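Local structure of metal-dependent hydrolase (Lactobacillus plantarum, 2F6K) at residues A[33-43]-A[265-276]; A[242-253]-A[278-288]. The protein is a manganese-bound member of the amidohydrolase family that probably acts as a decarboxylase on aminocarboxymuconate semialdehyde or a related substrate. All blocks are in the same frame, centred on the assembly; numbering follows the deposited sequence.

Contact 1 (A[33-43]-A[265-276]). With MN (manganese (II) ion), chain C.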
loop_
_atom_site.group_PDB
_atom_site.type_symbol
_atom_site.label_atom_id
_atom_site.label_comp_id
_atom_site.label_asym_id
_atom_site.label_seq_id
_atom_site.Cartn_x
_atom_site.Cartn_y
_atom_site.Cartn_z
ATOM N N PRO A 33 -11.521 -24.506 5.689
ATOM C CA PRO A 33 -11.992 -25.730 6.345
ATOM C C PRO A 33 -13.197 -26.382 5.671
ATOM O O PRO A 33 -13.997 -25.701 5.026
ATOM C CB PRO A 33 -12.314 -25.248 7.758
ATOM C CG PRO A 33 -12.847 -23.882 7.506
ATOM C CD PRO A 33 -11.882 -23.315 6.481
ATOM N N GLU A 34 -13.316 -27.703 5.812
ATOM C CA GLU A 34 -14.452 -28.429 5.247
ATOM C C GLU A 34 -15.611 -28.272 6.226
ATOM O O GLU A 34 -15.398 -28.150 7.433
ATOM C CB GLU A 34 -14.127 -29.911 5.068
ATOM C CG GLU A 34 -12.945 -30.180 4.167
ATOM C CD GLU A 34 -12.757 -31.655 3.879
ATOM O OE1 GLU A 34 -12.976 -32.476 4.800
ATOM O OE2 GLU A 34 -12.378 -31.993 2.737
ATOM N N TRP A 35 -16.837 -28.283 5.714
ATOM C CA TRP A 35 -17.986 -28.093 6.583
ATOM C C TRP A 35 -19.319 -28.566 6.009
ATOM O O TRP A 35 -19.551 -28.505 4.805
ATOM C CB TRP A 35 -18.105 -26.603 6.928
ATOM C CG TRP A 35 -19.272 -26.278 7.793
ATOM C CD1 TRP A 35 -19.294 -26.221 9.158
ATOM C CD2 TRP A 35 -20.612 -26.015 7.359
ATOM N NE1 TRP A 35 -20.565 -25.942 9.602
ATOM C CE2 TRP A 35 -21.395 -25.813 8.520
ATOM C CE3 TRP A 35 -21.230 -25.938 6.103
ATOM C CZ2 TRP A 35 -22.768 -25.534 8.460
ATOM C CZ3 TRP A 35 -22.596 -25.662 6.042
ATOM C CH2 TRP A 35 -23.348 -25.464 7.217
ATOM N N THR A 36 -20.185 -29.040 6.899
ATOM C CA THR A 36 -21.535 -29.477 6.557
ATOM C C THR A 36 -22.304 -29.140 7.819
ATOM O O THR A 36 -21.703 -28.905 8.858
ATOM C CB THR A 36 -21.662 -31.012 6.319
ATOM O OG1 THR A 36 -21.464 -31.714 7.556
ATOM C CG2 THR A 36 -20.662 -31.486 5.272
ATOM N N PRO A 37 -23.637 -29.094 7.750
ATOM C CA PRO A 37 -24.398 -28.771 8.974
ATOM C C PRO A 37 -24.174 -29.801 10.096
ATOM O O PRO A 37 -24.192 -29.468 11.290
ATOM C CB PRO A 37 -25.838 -28.761 8.485
ATOM C CG PRO A 37 -25.696 -28.286 7.051
ATOM C CD PRO A 37 -24.490 -29.041 6.547
ATOM N N GLN A 38 -23.973 -31.053 9.702
ATOM C CA GLN A 38 -23.732 -32.108 10.689
ATOM C C GLN A 38 -22.467 -31.948 11.547
ATOM O O GLN A 38 -22.423 -32.402 12.703
ATOM C CB GLN A 38 -23.676 -33.471 10.014
ATOM C CG GLN A 38 -24.982 -33.924 9.426
ATOM C CD GLN A 38 -26.154 -33.871 10.406
ATOM O OE1 GLN A 38 -26.053 -34.261 11.573
ATOM N NE2 GLN A 38 -27.285 -33.404 9.912
ATOM N N LEU A 39 -21.432 -31.328 10.984
ATOM C CA LEU A 39 -20.197 -31.129 11.731
ATOM C C LEU A 39 -20.483 -30.174 12.881
ATOM O O LEU A 39 -20.101 -30.433 14.016
ATOM C CB LEU A 39 -19.097 -30.540 10.850
ATOM C CG LEU A 39 -17.718 -30.479 11.505
ATOM C CD1 LEU A 39 -17.173 -31.890 11.723
ATOM C CD2 LEU A 39 -16.816 -29.661 10.608
ATOM N N THR A 40 -21.165 -29.069 12.601
ATOM C CA THR A 40 -21.491 -28.109 13.650
ATOM C C THR A 40 -22.393 -28.756 14.713
ATOM O O THR A 40 -22.159 -28.649 15.923
ATOM C CB THR A 40 -22.240 -26.890 13.065
ATOM O OG1 THR A 40 -21.372 -26.171 12.182
ATOM C CG2 THR A 40 -22.735 -25.967 14.184
ATOM N N LEU A 41 -23.444 -29.416 14.243
ATOM C CA LEU A 41 -24.382 -30.072 15.135
ATOM C C LEU A 41 -23.725 -31.130 16.036
ATOM O O LEU A 41 -24.011 -31.199 17.234
ATOM C CB LEU A 41 -25.521 -30.694 14.317
ATOM C CG LEU A 41 -26.494 -29.693 13.680
ATOM C CD1 LEU A 41 -27.360 -30.397 12.631
ATOM C CD2 LEU A 41 -27.352 -29.051 14.775
ATOM N N ASN A 42 -22.855 -31.958 15.469
ATOM C CA ASN A 42 -22.175 -32.976 16.264
ATOM C C ASN A 42 -21.214 -32.290 17.254
ATOM O O ASN A 42 -21.022 -32.761 18.383
ATOM C CB ASN A 42 -21.410 -33.933 15.349
ATOM C CG ASN A 42 -20.912 -35.158 16.078
ATOM O OD1 ASN A 42 -21.702 -36.011 16.456
ATOM N ND2 ASN A 42 -19.598 -35.249 16.286
ATOM N N PHE A 43 -20.605 -31.177 16.838
ATOM C CA PHE A 43 -19.710 -30.453 17.740
ATOM C C PHE A 43 -20.525 -29.923 18.922
ATOM O O PHE A 43 -20.057 -29.906 20.067
ATOM C CB PHE A 43 -19.048 -29.269 17.038
ATOM C CG PHE A 43 -18.161 -28.446 17.942
ATOM C CD1 PHE A 43 -16.877 -28.884 18.272
ATOM C CD2 PHE A 43 -18.601 -27.225 18.453
ATOM C CE1 PHE A 43 -16.039 -28.112 19.096
ATOM C CE2 PHE A 43 -17.775 -26.444 19.277
ATOM C CZ PHE A 43 -16.492 -26.889 19.596
ATOM N N SER A 265 -16.984 -20.076 19.742
ATOM C CA SER A 265 -16.042 -21.176 19.523
ATOM C C SER A 265 -15.165 -20.982 18.284
ATOM O O SER A 265 -14.019 -21.430 18.246
ATOM C CB SER A 265 -16.789 -22.508 19.413
ATOM O OG SER A 265 -17.479 -22.594 18.187
ATOM N N ASP A 266 -15.724 -20.315 17.282
ATOM C CA ASP A 266 -15.042 -20.022 16.024
ATOM C C ASP A 266 -14.782 -21.234 15.143
ATOM O O ASP A 266 -13.839 -21.226 14.354
ATOM C CB ASP A 266 -13.715 -19.301 16.273
ATOM C CG ASP A 266 -13.374 -18.314 15.171
ATOM O OD1 ASP A 266 -14.076 -18.296 14.137
ATOM O OD2 ASP A 266 -12.405 -17.550 15.343
ATOM N N ILE A 267 -15.598 -22.278 15.278
ATOM C CA ILE A 267 -15.438 -23.464 14.442
ATOM C C ILE A 267 -16.093 -23.103 13.111
ATOM O O ILE A 267 -16.995 -22.268 13.073
ATOM C CB ILE A 267 -16.176 -24.696 15.016
ATOM C CG1 ILE A 267 -17.676 -24.396 15.123
ATOM C CG2 ILE A 267 -15.600 -25.079 16.364
ATOM C CD1 ILE A 267 -18.538 -25.619 15.396
ATOM N N PRO A 268 -15.673 -23.746 12.006
ATOM C CA PRO A 268 -14.632 -24.771 11.972
ATOM C C PRO A 268 -13.255 -24.223 11.600
ATOM O O PRO A 268 -12.324 -24.991 11.353
ATOM C CB PRO A 268 -15.169 -25.747 10.937
ATOM C CG PRO A 268 -15.740 -24.822 9.920
ATOM C CD PRO A 268 -16.457 -23.768 10.757
ATOM N N TYR A 269 -13.118 -22.901 11.565
ATOM C CA TYR A 269 -11.836 -22.303 11.216
ATOM C C TYR A 269 -10.809 -22.645 12.277
ATOM O O TYR A 269 -9.645 -22.895 11.964
ATOM C CB TYR A 269 -11.992 -20.800 11.016
ATOM C CG TYR A 269 -12.765 -20.505 9.752
ATOM C CD1 TYR A 269 -12.106 -20.204 8.557
ATOM C CD2 TYR A 269 -14.165 -20.602 9.731
ATOM C CE1 TYR A 269 -12.824 -20.008 7.368
ATOM C CE2 TYR A 269 -14.886 -20.409 8.558
ATOM C CZ TYR A 269 -14.212 -20.115 7.383
ATOM O OH TYR A 269 -14.936 -19.943 6.232
ATOM N N THR A 270 -11.235 -22.645 13.534
ATOM C CA THR A 270 -10.355 -23.058 14.614
ATOM C C THR A 270 -10.668 -24.558 14.658
ATOM O O THR A 270 -11.840 -24.942 14.724
ATOM C CB THR A 270 -10.749 -22.435 15.969
ATOM O OG1 THR A 270 -10.522 -21.020 15.938
ATOM C CG2 THR A 270 -9.931 -23.065 17.103
ATOM N N PRO A 271 -9.636 -25.420 14.585
ATOM C CA PRO A 271 -9.854 -26.872 14.618
ATOM C C PRO A 271 -10.799 -27.249 15.752
ATOM O O PRO A 271 -10.698 -26.714 16.858
ATOM C CB PRO A 271 -8.450 -27.428 14.844
ATOM C CG PRO A 271 -7.581 -26.440 14.157
ATOM C CD PRO A 271 -8.197 -25.105 14.555
ATOM N N LEU A 272 -11.711 -28.174 15.488
ATOM C CA LEU A 272 -12.654 -28.586 16.511
ATOM C C LEU A 272 -12.019 -28.983 17.851
ATOM O O LEU A 272 -12.539 -28.624 18.910
ATOM C CB LEU A 272 -13.531 -29.716 15.978
ATOM C CG LEU A 272 -14.833 -29.253 15.304
ATOM C CD1 LEU A 272 -14.522 -28.344 14.113
ATOM C CD2 LEU A 272 -15.651 -30.480 14.875
ATOM N N ASP A 273 -10.908 -29.713 17.820
ATOM C CA ASP A 273 -10.255 -30.104 19.064
ATOM C C ASP A 273 -9.701 -28.891 19.798
ATOM O O ASP A 273 -9.726 -28.832 21.025
ATOM C CB ASP A 273 -9.119 -31.094 18.797
ATOM C CG ASP A 273 -9.627 -32.473 18.444
ATOM O OD1 ASP A 273 -10.367 -33.065 19.268
ATOM O OD2 ASP A 273 -9.288 -32.969 17.345
ATOM N N GLY A 274 -9.197 -27.922 19.048
ATOM C CA GLY A 274 -8.652 -26.732 19.671
ATOM C C GLY A 274 -9.762 -25.882 20.269
ATOM O O GLY A 274 -9.582 -25.228 21.295
ATOM N N SER A 275 -10.927 -25.893 19.634
ATOM C CA SER A 275 -12.039 -25.105 20.138
ATOM C C SER A 275 -12.605 -25.747 21.409
ATOM O O SER A 275 -12.963 -25.047 22.363
ATOM C CB SER A 275 -13.124 -24.984 19.071
ATOM O OG SER A 275 -14.078 -24.009 19.449
ATOM N N ARG A 276 -12.677 -27.077 21.413
ATOM C CA ARG A 276 -13.165 -27.823 22.567
ATOM C C ARG A 276 -12.237 -27.537 23.744
ATOM O O ARG A 276 -12.679 -27.401 24.881
ATOM C CB ARG A 276 -13.166 -29.323 22.269
ATOM C CG ARG A 276 -13.433 -30.199 23.484
ATOM C CD ARG A 276 -13.259 -31.676 23.156
ATOM N NE ARG A 276 -13.545 -32.553 24.292
ATOM C CZ ARG A 276 -14.757 -32.734 24.814
ATOM N NH1 ARG A 276 -15.804 -32.095 24.308
ATOM N NH2 ARG A 276 -14.928 -33.567 25.835
HETATM MN MN MN C . -14.512 -16.235 12.992
HETATM O O HOH W 1 -12.585 -15.679 13.564
HETATM O O HOH W 2 -13.511 -17.205 11.156
#
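Ser-265 meets the ring of Phe-43 obliquely, OG lying 4.0 Å from Phe-43 CE2. The same OG is hydrogen-bonded to Asp-5, and the backbone O of Ser-265 accepts from Ser-275 OG. Asp-266 takes no part in the packing; its OD1 binds the manganese at 2.4 Å, and OD2 accepts from one of the two metal-bound waters. His-7, His-9 and His-154 complete the site. Ile-267 packs on the Phe-43 ring with two of its carbons. Its CG2 sits over one face of the Phe-43 ring, 3.9 Å from the centroid, a CH-pi contact. Its chi1 of 60° puts CG1 between the backbone N and the carbonyl carbon, and CD1 reaches Phe-43 CD2 at 3.5 Å. Pro-268 follows a cis peptide bond. Its CG packs against Pro-33 CG and approaches Trp-35 CD1 obliquely at 3.9 Å. That indole is itself tied down: NE1 donates in the ring plane to Thr-40 OG1 at 2.7 Å, nearly straight at 164°. The ring of Tyr-269 takes Pro-33 over its centre, with CG 3.8 Å from the centroid, a second CH-pi contact. Leu-272 then reaches Leu-39 with CD2, and its CG lies 3.6 Å from Phe-43 CD1. The backbone O of Leu-272 lies at the edge of the Phe-43 ring. Replacing Phe-43 by an alanine would probably leave Ile-267 CG2 without its ring face and open a gap between Ile-267 and Leu-272. Arg-276 has its backbone N near the edge of the Phe-43 ring, and its NH1 is hydrogen-bonded to Asp-46 O. No hydrogen bond joins the two segments. The chemistry is apolar packing and CH-pi contact, so helix 37-46 and its preceding loop back the loop that carries the metal-binding aspartate without touching the metal ligand itself.

Contact 2 (A[242-253]-A[278-288])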
loop_
_atom_site.group_PDB
_atom_site.type_symbol
_atom_site.label_atom_id
_atom_site.label_comp_id
_atom_site.label_asym_id
_atom_site.label_seq_id
_atom_site.Cartn_x
_atom_site.Cartn_y
_atom_site.Cartn_z
ATOM N N GLY A 242 -11.111 -17.509 20.686
ATOM C CA GLY A 242 -9.670 -17.308 20.662
ATOM C C GLY A 242 -8.960 -17.549 21.980
ATOM O O GLY A 242 -9.560 -18.026 22.948
ATOM N N ALA A 243 -7.676 -17.203 22.014
ATOM C CA ALA A 243 -6.841 -17.382 23.203
ATOM C C ALA A 243 -7.053 -16.252 24.208
ATOM O O ALA A 243 -6.131 -15.498 24.525
ATOM C CB ALA A 243 -5.377 -17.449 22.789
ATOM N N VAL A 244 -8.270 -16.160 24.723
ATOM C CA VAL A 244 -8.637 -15.117 25.668
ATOM C C VAL A 244 -8.046 -15.255 27.066
ATOM O O VAL A 244 -8.038 -14.288 27.830
ATOM C CB VAL A 244 -10.158 -15.038 25.807
ATOM C CG1 VAL A 244 -10.791 -14.861 24.432
ATOM C CG2 VAL A 244 -10.674 -16.291 26.497
ATOM N N LEU A 245 -7.569 -16.444 27.413
ATOM C CA LEU A 245 -6.981 -16.647 28.735
ATOM C C LEU A 245 -5.489 -16.864 28.565
ATOM O O LEU A 245 -5.048 -17.371 27.539
ATOM C CB LEU A 245 -7.614 -17.856 29.432
ATOM C CG LEU A 245 -9.119 -17.817 29.749
ATOM C CD1 LEU A 245 -9.562 -19.172 30.295
ATOM C CD2 LEU A 245 -9.416 -16.706 30.760
ATOM N N PRO A 246 -4.691 -16.518 29.583
ATOM C CA PRO A 246 -5.094 -15.939 30.869
ATOM C C PRO A 246 -4.983 -14.416 30.943
ATOM O O PRO A 246 -5.198 -13.827 32.002
ATOM C CB PRO A 246 -4.131 -16.606 31.831
ATOM C CG PRO A 246 -2.857 -16.540 31.041
ATOM C CD PRO A 246 -3.283 -16.947 29.630
ATOM N N ARG A 247 -4.660 -13.775 29.826
ATOM C CA ARG A 247 -4.498 -12.330 29.845
ATOM C C ARG A 247 -5.583 -11.460 29.216
ATOM O O ARG A 247 -6.105 -10.556 29.868
ATOM C CB ARG A 247 -3.140 -11.971 29.238
ATOM C CG ARG A 247 -1.953 -12.217 30.177
ATOM C CD ARG A 247 -0.643 -12.267 29.397
ATOM N NE ARG A 247 -0.400 -13.605 28.861
ATOM C CZ ARG A 247 0.097 -14.606 29.580
ATOM N NH1 ARG A 247 0.407 -14.404 30.851
ATOM N NH2 ARG A 247 0.266 -15.809 29.046
ATOM N N GLN A 248 -5.921 -11.731 27.959
ATOM C CA GLN A 248 -6.907 -10.931 27.236
ATOM C C GLN A 248 -8.259 -10.723 27.916
ATOM O O GLN A 248 -8.617 -9.594 28.241
ATOM C CB GLN A 248 -7.138 -11.511 25.843
ATOM C CG GLN A 248 -7.778 -10.515 24.887
ATOM C CD GLN A 248 -8.160 -11.139 23.566
ATOM O OE1 GLN A 248 -8.333 -10.443 22.567
ATOM N NE2 GLN A 248 -8.302 -12.460 23.553
ATOM N N LEU A 249 -9.014 -11.798 28.120
ATOM C CA LEU A 249 -10.324 -11.676 28.751
ATOM C C LEU A 249 -10.290 -10.921 30.079
ATOM O O LEU A 249 -11.104 -10.025 30.299
ATOM C CB LEU A 249 -10.964 -13.049 28.943
ATOM C CG LEU A 249 -12.342 -13.024 29.613
ATOM C CD1 LEU A 249 -13.200 -11.911 29.028
ATOM C CD2 LEU A 249 -13.001 -14.378 29.443
ATOM N N PRO A 250 -9.357 -11.274 30.985
ATOM C CA PRO A 250 -9.275 -10.574 32.276
ATOM C C PRO A 250 -9.112 -9.052 32.116
ATOM O O PRO A 250 -9.702 -8.275 32.875
ATOM C CB PRO A 250 -8.063 -11.222 32.940
ATOM C CG PRO A 250 -8.171 -12.646 32.460
ATOM C CD PRO A 250 -8.466 -12.450 30.975
ATOM N N THR A 251 -8.317 -8.625 31.136
ATOM C CA THR A 251 -8.124 -7.198 30.921
ATOM C C THR A 251 -9.445 -6.572 30.459
ATOM O O THR A 251 -9.874 -5.537 30.982
ATOM C CB THR A 251 -7.026 -6.924 29.865
ATOM O OG1 THR A 251 -5.759 -7.386 30.352
ATOM C CG2 THR A 251 -6.922 -5.432 29.580
ATOM N N LEU A 252 -10.092 -7.225 29.499
ATOM C CA LEU A 252 -11.356 -6.762 28.942
ATOM C C LEU A 252 -12.461 -6.589 29.985
ATOM O O LEU A 252 -13.324 -5.720 29.845
ATOM C CB LEU A 252 -11.837 -7.740 27.867
ATOM C CG LEU A 252 -13.243 -7.476 27.312
ATOM C CD1 LEU A 252 -13.233 -6.216 26.463
ATOM C CD2 LEU A 252 -13.707 -8.667 26.488
HETATM N N MSE A 253 -12.436 -7.411 31.028
HETATM C CA MSE A 253 -13.468 -7.343 32.054
HETATM C C MSE A 253 -13.388 -6.112 32.946
HETATM O O MSE A 253 -14.324 -5.823 33.696
HETATM C CB MSE A 253 -13.465 -8.628 32.886
HETATM C CG MSE A 253 -13.798 -9.854 32.039
HETATM SE SE MSE A 253 -13.883 -11.535 32.986
HETATM C CE MSE A 253 -12.092 -11.532 33.689
ATOM N N LEU A 278 -10.426 -24.799 24.137
ATOM C CA LEU A 278 -10.586 -23.412 24.555
ATOM C C LEU A 278 -11.839 -23.270 25.414
ATOM O O LEU A 278 -11.852 -22.510 26.379
ATOM C CB LEU A 278 -10.673 -22.484 23.343
ATOM C CG LEU A 278 -9.379 -22.208 22.570
ATOM C CD1 LEU A 278 -9.697 -21.316 21.362
ATOM C CD2 LEU A 278 -8.349 -21.543 23.488
ATOM N N GLY A 279 -12.881 -24.020 25.062
ATOM C CA GLY A 279 -14.118 -23.966 25.818
ATOM C C GLY A 279 -13.955 -24.594 27.188
ATOM O O GLY A 279 -14.503 -24.110 28.181
ATOM N N HIS A 280 -13.193 -25.681 27.239
ATOM C CA HIS A 280 -12.944 -26.386 28.484
ATOM C C HIS A 280 -12.145 -25.491 29.437
ATOM O O HIS A 280 -12.358 -25.515 30.656
ATOM C CB HIS A 280 -12.193 -27.689 28.183
ATOM C CG HIS A 280 -11.769 -28.447 29.403
ATOM N ND1 HIS A 280 -10.699 -28.066 30.188
ATOM C CD2 HIS A 280 -12.281 -29.559 29.982
ATOM C CE1 HIS A 280 -10.573 -28.909 31.195
ATOM N NE2 HIS A 280 -11.521 -29.825 31.094
ATOM N N ALA A 281 -11.240 -24.691 28.875
ATOM C CA ALA A 281 -10.410 -23.783 29.658
ATOM C C ALA A 281 -11.257 -22.689 30.308
ATOM O O ALA A 281 -10.998 -22.281 31.440
ATOM C CB ALA A 281 -9.356 -23.160 28.769
ATOM N N LEU A 282 -12.263 -22.203 29.592
ATOM C CA LEU A 282 -13.124 -21.167 30.143
ATOM C C LEU A 282 -13.934 -21.752 31.291
ATOM O O LEU A 282 -14.252 -21.068 32.264
ATOM C CB LEU A 282 -14.077 -20.640 29.073
ATOM C CG LEU A 282 -13.569 -19.542 28.143
ATOM C CD1 LEU A 282 -14.504 -19.427 26.964
ATOM C CD2 LEU A 282 -13.474 -18.221 28.896
ATOM N N ALA A 283 -14.251 -23.034 31.168
ATOM C CA ALA A 283 -15.041 -23.725 32.172
ATOM C C ALA A 283 -14.281 -24.015 33.465
ATOM O O ALA A 283 -14.859 -23.947 34.555
ATOM C CB ALA A 283 -15.587 -25.024 31.583
ATOM N N THR A 284 -12.987 -24.309 33.348
ATOM C CA THR A 284 -12.182 -24.663 34.514
ATOM C C THR A 284 -11.221 -23.611 35.045
ATOM O O THR A 284 -10.583 -23.832 36.071
ATOM C CB THR A 284 -11.349 -25.940 34.231
ATOM O OG1 THR A 284 -10.299 -25.633 33.307
ATOM C CG2 THR A 284 -12.225 -27.028 33.623
ATOM N N THR A 285 -11.110 -22.474 34.369
ATOM C CA THR A 285 -10.188 -21.430 34.805
ATOM C C THR A 285 -10.511 -20.835 36.183
ATOM O O THR A 285 -11.669 -20.762 36.588
ATOM C CB THR A 285 -10.139 -20.287 33.777
ATOM O OG1 THR A 285 -9.177 -19.307 34.191
ATOM C CG2 THR A 285 -11.523 -19.627 33.639
ATOM N N ASP A 286 -9.468 -20.409 36.889
ATOM C CA ASP A 286 -9.591 -19.800 38.214
ATOM C C ASP A 286 -9.742 -18.297 38.054
ATOM O O ASP A 286 -9.825 -17.568 39.045
ATOM C CB ASP A 286 -8.319 -20.027 39.042
ATOM C CG ASP A 286 -8.180 -21.438 39.540
ATOM O OD1 ASP A 286 -7.089 -21.766 40.055
ATOM O OD2 ASP A 286 -9.157 -22.213 39.430
ATOM N N LEU A 287 -9.737 -17.831 36.812
ATOM C CA LEU A 287 -9.838 -16.400 36.547
ATOM C C LEU A 287 -11.273 -15.911 36.433
ATOM O O LEU A 287 -11.514 -14.720 36.297
ATOM C CB LEU A 287 -9.067 -16.062 35.273
ATOM C CG LEU A 287 -7.582 -16.401 35.388
ATOM C CD1 LEU A 287 -6.880 -16.164 34.062
ATOM C CD2 LEU A 287 -6.969 -15.555 36.492
ATOM N N LEU A 288 -12.221 -16.836 36.492
ATOM C CA LEU A 288 -13.628 -16.488 36.397
ATOM C C LEU A 288 -14.436 -17.183 37.487
ATOM O O LEU A 288 -14.201 -18.354 37.786
ATOM C CB LEU A 288 -14.182 -16.909 35.039
ATOM C CG LEU A 288 -13.520 -16.362 33.778
ATOM C CD1 LEU A 288 -14.296 -16.853 32.572
ATOM C CD2 LEU A 288 -13.498 -14.858 33.805
#
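Leu-245 and Thr-285 reach toward each other tip to tip, with Leu-245 CD1 3.7 Å from Thr-285 CB. The same methyl lies 3.6 Å from the backbone O of Ala-281, in the last turn of helix 272-284. The other branch, CD2, meets Leu-287 CD1 as the two leucines slide past each other in opposite directions. Leu-287 CD1 also packs on Pro-246 CB at 3.6 Å and approaches Pro-250 obliquely. An ST turn sets up this end of the contact: Thr-285 OG1, anti to its own N (chi1 -177°), accepts from Leu-287 N at 3.1 Å. Deeper in, Leu-249 crosses both Leu-282 and Leu-288 at about a right angle, and its CD2 serves both. Leu-282 CD2 lies 3.9 Å from Leu-249 CD2 and also touches Val-244 CG2.

The fold is the (beta/alpha)8, or TIM, barrel of the amidohydrolase family, with eight parallel strands. Here the segment after strand 237-239 packs on the helix that follows strand 261-262, so neighbouring beta-alpha units are joined outside the barrel. Helix 290-306 covers Leu-282 and Leu-288 from another direction, through Phe-297 and Ile-296.

The selenomethionine Met-253 crosses Leu-288 obliquely. SE lies against Leu-288 CD2, and the bend at chi3 (-58°) turns CE to the same methyl, CE lying 3.6 Å from Leu-288 CD2. At the other end, Leu-278 CD1 lies 3.7 Å from Gly-242 O, with CD2 close beside. On the far side of 242-253, Arg-247 forms a salt bridge to Asp-215 of the second subunit.

Overall arrangement
Both contacts use helix 272-284, contact 1 its first turn and contact 2 its later turns and the loop beyond. Their centres lie 20 Å apart, and apart from adjoining along this helix they do not touch. Both are partly buried, and neither has a hydrogen bond between its segments. Contact 1 sits closer to the centre of the chain and to the manganese. Its packing relies on prolines and aromatic rings, and one of its loops holds a metal ligand. Contact 2 is built from leucine methyls and a selenomethionine. It lies farther out, and its 242-253 side also faces a second subunit, which does not reach contact 1.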